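Local coordinates for 11S globulin subunit beta (Cucurbita maxima, PDB 2EVX), which serves as a seed storage protein, a nutrient reservoir of the 11S globulin family whose subunits, each a disulfide-linked acidic and basic chain, form hexamers, at residues G304-A309 with M446-P451. Residues are numbered along the deposited sequence; the frame is centred on the assembly and turned at random.
Sequences GRISTA and MRVLSP
The delta methyl of Ile306 sits over the centre of one face of the Arg447 guanidinium, 3.4 Å above its plane, with CD1 3.5 Å from Arg447 CZ. The two side chains cross at about a right angle, and CG2 of Ile306 reaches Arg447 NH2 at 4.0 Å. Isoleucine suits this place because its two branches split the work: CG1, anti to the carbonyl carbon (chi1 -61°), carries CD1 over the flat group, whose face accepts a methyl, while CG2 comes alongside NH2. NH2 forms a salt bridge with Glu325, on the strand next to 304-309. Arg447 and Lys387 are magnesium-binding residues, and a bound ion lies about 3 Å from the nearest atom of the Arg447 side chain. The contact joins two sheets of the C-terminal cupin barrel, strand 304-309 belonging to one and 448-449 pairing with 334-340 in the other. A leucine in place of Arg447 would probably leave Glu325 without this cationic mate and Ile306 CD1 without the flat surface it rests on. Val448 points toward 304-309, a branched apolar residue suited to a spot bordered by Ile306 and Val298. Gly304 has no side chain, and its backbone O comes within 3.8 Å of Val448 CG2.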
ATOM      1  N   GLY A 304     -36.256   2.821   9.604  1.00 49.38           N
ATOM      2  CA  GLY A 304     -35.143   3.348  10.377  1.00 48.14           C
ATOM      3  C   GLY A 304     -34.212   4.043   9.402  1.00 49.64           C
ATOM      4  O   GLY A 304     -34.634   4.383   8.292  1.00 53.25           O
ATOM      5  N   ARG A 305     -32.959   4.269   9.781  1.00 47.15           N
ATOM      6  CA  ARG A 305     -32.050   4.928   8.850  1.00 43.66           C
ATOM      7  C   ARG A 305     -30.569   4.683   9.095  1.00 39.59           C
ATOM      8  O   ARG A 305     -30.185   4.044  10.071  1.00 43.57           O
ATOM      9  CB  ARG A 305     -32.306   6.437   8.837  1.00 49.48           C
ATOM     10  CG  ARG A 305     -31.883   7.170  10.097  1.00 39.87           C
ATOM     11  CD  ARG A 305     -32.933   7.077  11.172  1.00 43.09           C
ATOM     12  NE  ARG A 305     -32.536   7.806  12.367  1.00 43.92           N
ATOM     13  CZ  ARG A 305     -33.282   7.908  13.464  1.00 54.21           C
ATOM     14  NH1 ARG A 305     -34.484   7.330  13.525  1.00 44.14           N
ATOM     15  NH2 ARG A 305     -32.811   8.565  14.517  1.00 54.17           N
ATOM     16  N   ILE A 306     -29.751   5.213   8.186  1.00 38.46           N
ATOM     17  CA  ILE A 306     -28.295   5.104   8.242  1.00 33.83           C
ATOM     18  C   ILE A 306     -27.661   6.458   7.898  1.00 37.72           C
ATOM     19  O   ILE A 306     -27.918   7.027   6.837  1.00 29.36           O
ATOM     20  CB  ILE A 306     -27.791   4.049   7.244  1.00 32.08           C
ATOM     21  CG1 ILE A 306     -28.384   2.685   7.609  1.00 35.47           C
ATOM     22  CG2 ILE A 306     -26.262   4.034   7.216  1.00 23.31           C
ATOM     23  CD1 ILE A 306     -28.235   1.633   6.543  1.00 28.37           C
ATOM     24  N   SER A 307     -26.829   6.959   8.806  1.00 37.75           N
ATOM     25  CA  SER A 307     -26.150   8.241   8.636  1.00 35.67           C
ATOM     26  C   SER A 307     -24.679   7.994   8.331  1.00 40.46           C
ATOM     27  O   SER A 307     -23.941   7.460   9.163  1.00 43.21           O
ATOM     28  CB  SER A 307     -26.276   9.071   9.915  1.00 37.52           C
ATOM     29  OG  SER A 307     -27.634   9.213  10.278  1.00 33.80           O
ATOM     30  N   THR A 308     -24.258   8.395   7.139  1.00 37.99           N
ATOM     31  CA  THR A 308     -22.884   8.203   6.700  1.00 31.06           C
ATOM     32  C   THR A 308     -21.930   9.337   7.056  1.00 40.49           C
ATOM     33  O   THR A 308     -22.308  10.507   7.138  1.00 46.08           O
ATOM     34  CB  THR A 308     -22.827   7.996   5.171  1.00 31.54           C
ATOM     35  OG1 THR A 308     -23.554   6.810   4.825  1.00 47.04           O
ATOM     36  CG2 THR A 308     -21.387   7.866   4.686  1.00 32.25           C
ATOM     37  N   ALA A 309     -20.677   8.961   7.278  1.00 39.01           N
ATOM     38  CA  ALA A 309     -19.620   9.902   7.576  1.00 28.63           C
ATOM     39  C   ALA A 309     -18.425   9.399   6.773  1.00 37.20           C
ATOM     40  O   ALA A 309     -17.689   8.519   7.224  1.00 39.89           O
ATOM     41  CB  ALA A 309     -19.310   9.901   9.053  1.00 19.19           C
ATOM     42  N   MET A 446     -35.655   0.457  -0.375  1.00 51.53           N
ATOM     43  CA  MET A 446     -34.222   0.604  -0.594  1.00 56.11           C
ATOM     44  C   MET A 446     -33.329  -0.156   0.383  1.00 58.31           C
ATOM     45  O   MET A 446     -33.522  -1.349   0.614  1.00 61.89           O
ATOM     46  CB  MET A 446     -33.869   2.083  -0.555  1.00 55.91           C
ATOM     47  CG  MET A 446     -34.098   2.769  -1.867  1.00 62.15           C
ATOM     48  SD  MET A 446     -32.985   2.023  -3.054  1.00 86.09           S
ATOM     49  CE  MET A 446     -31.394   2.395  -2.216  1.00 73.91           C
ATOM     50  N   ARG A 447     -32.336   0.541   0.928  1.00 54.33           N
ATOM     51  CA  ARG A 447     -31.410  -0.043   1.888  1.00 42.49           C
ATOM     52  C   ARG A 447     -32.187  -0.677   3.026  1.00 46.32           C
ATOM     53  O   ARG A 447     -32.223  -1.901   3.152  1.00 49.20           O
ATOM     54  CB  ARG A 447     -30.488   1.035   2.445  1.00 49.34           C
ATOM     55  CG  ARG A 447     -29.104   1.046   1.849  1.00 48.50           C
ATOM     56  CD  ARG A 447     -28.128   0.419   2.816  1.00 51.25           C
ATOM     57  NE  ARG A 447     -27.018   1.317   3.108  1.00 58.84           N
ATOM     58  CZ  ARG A 447     -26.005   1.015   3.917  1.00 70.10           C
ATOM     59  NH1 ARG A 447     -25.962  -0.176   4.523  1.00 64.47           N
ATOM     60  NH2 ARG A 447     -25.034   1.902   4.117  1.00 58.12           N
ATOM     61  N   VAL A 448     -32.812   0.147   3.861  1.00 38.58           N
ATOM     62  CA  VAL A 448     -33.579  -0.400   4.961  1.00 37.58           C
ATOM     63  C   VAL A 448     -34.996  -0.716   4.506  1.00 45.60           C
ATOM     64  O   VAL A 448     -35.581  -0.000   3.691  1.00 46.60           O
ATOM     65  CB  VAL A 448     -33.613   0.550   6.181  1.00 35.26           C
ATOM     66  CG1 VAL A 448     -32.587   1.648   6.011  1.00 32.55           C
ATOM     67  CG2 VAL A 448     -35.003   1.090   6.402  1.00 38.90           C
ATOM     68  N   LEU A 449     -35.529  -1.816   5.028  1.00 51.12           N
ATOM     69  CA  LEU A 449     -36.869  -2.268   4.690  1.00 42.92           C
ATOM     70  C   LEU A 449     -37.781  -2.159   5.903  1.00 42.73           C
ATOM     71  O   LEU A 449     -37.445  -2.607   6.998  1.00 46.63           O
ATOM     72  CB  LEU A 449     -36.823  -3.717   4.203  1.00 38.83           C
ATOM     73  CG  LEU A 449     -35.790  -4.012   3.110  1.00 45.86           C
ATOM     74  CD1 LEU A 449     -35.947  -5.440   2.633  1.00 49.72           C
ATOM     75  CD2 LEU A 449     -35.964  -3.058   1.947  1.00 43.67           C
ATOM     76  N   SER A 450     -38.937  -1.540   5.707  1.00 52.87           N
ATOM     77  CA  SER A 450     -39.902  -1.382   6.783  1.00 51.42           C
ATOM     78  C   SER A 450     -40.592  -2.723   6.984  1.00 49.33           C
ATOM     79  O   SER A 450     -40.905  -3.413   6.015  1.00 45.31           O
ATOM     80  CB  SER A 450     -40.926  -0.305   6.412  1.00 56.88           C
ATOM     81  OG  SER A 450     -41.522  -0.567   5.152  1.00 45.17           O
ATOM     82  N   PRO A 451     -40.823  -3.114   8.246  1.00 52.69           N
ATOM     83  CA  PRO A 451     -41.479  -4.381   8.578  1.00 57.48           C
ATOM     84  C   PRO A 451     -42.443  -4.888   7.504  1.00 65.59           C
ATOM     85  O   PRO A 451     -43.630  -4.550   7.486  1.00 65.32           O
ATOM     86  CB  PRO A 451     -42.165  -4.058   9.898  1.00 53.16           C
ATOM     87  CG  PRO A 451     -41.120  -3.224  10.577  1.00 50.93           C
ATOM     88  CD  PRO A 451     -40.632  -2.296   9.459  1.00 53.52           C
TER